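Long-range contact in haloperoxidase (Corallina officinalis, PDB 1QHB), which catalyses the vanadate-dependent halogenation of organic substrates, using hydrogen peroxide to oxidise bromide: residues T103-W108 against S115-V120. Numbering follows the deposited sequence.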
# COMPACT_ATOMS: atom_id res chain seq x y z
N THR A 103 -16.03 55.82 30.83
CA THR A 103 -16.55 55.68 29.46
C THR A 103 -16.21 54.28 28.98
O THR A 103 -17.02 53.58 28.35
CB THR A 103 -16.06 56.81 28.55
OG1 THR A 103 -14.64 56.73 28.31
CG2 THR A 103 -16.32 58.17 29.20
N GLY A 104 -14.96 53.87 29.23
CA GLY A 104 -14.47 52.58 28.73
C GLY A 104 -13.92 52.79 27.31
O GLY A 104 -13.43 51.89 26.63
N LEU A 105 -13.98 54.04 26.88
CA LEU A 105 -13.56 54.56 25.62
C LEU A 105 -12.07 54.92 25.69
O LEU A 105 -11.53 55.30 26.73
CB LEU A 105 -14.28 55.86 25.24
CG LEU A 105 -15.78 55.90 24.97
CD1 LEU A 105 -16.17 57.38 24.89
CD2 LEU A 105 -16.21 55.15 23.72
N PRO A 106 -11.44 54.84 24.52
CA PRO A 106 -10.03 55.13 24.42
C PRO A 106 -9.76 56.59 24.71
O PRO A 106 -10.52 57.54 24.56
CB PRO A 106 -9.64 54.75 23.00
CG PRO A 106 -10.81 54.07 22.40
CD PRO A 106 -12.02 54.39 23.23
N ILE A 107 -8.55 56.81 25.26
CA ILE A 107 -8.12 58.18 25.52
C ILE A 107 -7.09 58.50 24.44
O ILE A 107 -6.01 57.89 24.35
CB ILE A 107 -7.54 58.39 26.93
CG1 ILE A 107 -8.63 58.03 27.95
CG2 ILE A 107 -7.06 59.82 27.11
CD1 ILE A 107 -8.10 57.85 29.36
N TRP A 108 -7.45 59.42 23.55
CA TRP A 108 -6.62 59.70 22.40
C TRP A 108 -5.76 60.91 22.69
O TRP A 108 -6.16 61.64 23.61
CB TRP A 108 -7.52 60.01 21.19
CG TRP A 108 -8.40 58.86 20.83
CD1 TRP A 108 -9.76 58.81 20.89
CD2 TRP A 108 -7.97 57.60 20.30
NE1 TRP A 108 -10.22 57.58 20.48
CE2 TRP A 108 -9.12 56.82 20.09
CE3 TRP A 108 -6.72 57.05 20.01
CZ2 TRP A 108 -9.07 55.51 19.60
CZ3 TRP A 108 -6.66 55.76 19.55
CH2 TRP A 108 -7.83 55.01 19.35
N SER A 115 -12.84 64.47 20.52
CA SER A 115 -14.13 65.06 20.16
C SER A 115 -15.04 64.15 19.35
O SER A 115 -16.25 64.33 19.47
CB SER A 115 -13.87 66.35 19.38
OG SER A 115 -13.77 66.02 18.01
N LEU A 116 -14.57 63.19 18.55
CA LEU A 116 -15.49 62.29 17.84
C LEU A 116 -15.85 61.04 18.59
O LEU A 116 -16.62 60.23 18.06
CB LEU A 116 -14.83 61.85 16.53
CG LEU A 116 -14.61 62.95 15.48
CD1 LEU A 116 -13.57 62.54 14.46
CD2 LEU A 116 -15.94 63.27 14.79
N ASP A 117 -15.23 60.77 19.74
CA ASP A 117 -15.41 59.52 20.46
C ASP A 117 -15.01 58.33 19.61
O ASP A 117 -15.64 57.27 19.71
CB ASP A 117 -16.86 59.34 20.90
CG ASP A 117 -17.26 60.40 21.94
OD1 ASP A 117 -16.34 61.08 22.46
OD2 ASP A 117 -18.47 60.54 22.18
N LEU A 118 -13.88 58.39 18.90
CA LEU A 118 -13.51 57.25 18.05
C LEU A 118 -13.26 56.01 18.89
O LEU A 118 -12.74 56.11 20.01
CB LEU A 118 -12.22 57.65 17.32
CG LEU A 118 -12.43 58.75 16.26
CD1 LEU A 118 -11.16 59.00 15.48
CD2 LEU A 118 -13.57 58.40 15.31
N GLU A 119 -13.53 54.86 18.33
CA GLU A 119 -13.23 53.57 18.92
C GLU A 119 -12.06 53.00 18.09
O GLU A 119 -11.64 53.69 17.17
CB GLU A 119 -14.42 52.64 18.88
CG GLU A 119 -15.03 52.41 20.26
CD GLU A 119 -14.09 51.74 21.26
OE1 GLU A 119 -12.98 51.30 20.88
OE2 GLU A 119 -14.49 51.68 22.45
N VAL A 120 -11.60 51.82 18.44
CA VAL A 120 -10.49 51.17 17.79
C VAL A 120 -10.90 50.27 16.63
O VAL A 120 -12.05 49.85 16.57
CB VAL A 120 -9.69 50.27 18.78
CG1 VAL A 120 -9.16 51.14 19.91
CG2 VAL A 120 -10.54 49.14 19.32
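W108 donates its indole N-H to the backbone carbonyl of L118. The bond from W108 NE1 to L118 O is 3.0 Å long, with an N-H...O angle of 157°. The oxygen lies in the ring plane, while the donor sits 41° above the carbonyl plane. The W108 CB points from its CA toward residues 115-120. CG stands beside the backbone N, anti to the carbonyl carbon (chi1 -61°), and the indole starts from there. L118 O meets the ring at its edge. W108 NE1 also lies 3.7 Å from L118 CB, and the two side chains cross at about a right angle. Farther out, W108 CZ2 comes 4.0 Å from E119 O. At the tip, CH2 packs on V120 CG1. One ring face carries P106 CB, from the tryptophan's own segment, offset toward the rim. Outside the pair, A113 of helix 111-115 and A305 also touch W108.

P106 presses its CG and CD against L118 O and the E119 carboxylate. P106 CD is 3.7 Å from E119 OE2. The E119 chain bends at chi2, and E119 OE1 accepts from V120 N at 2.9 Å through its anti lone pair. R99 forms a salt bridge to the same oxygen. Two partners thus grip OE1, which is likely to limit rotation of the carboxylate beside P106.

A phenylalanine in place of W108 would probably leave L118 O without this N-H and open a gap beside V120 CG1. The contact joins the loops before and after helix 111-115, away from the annotated sites. L118 and V120 also pack on a second subunit. One directional N-H bond amid apolar contacts is likely to hold the L118 carbonyl in place beside this interface of the dodecamer.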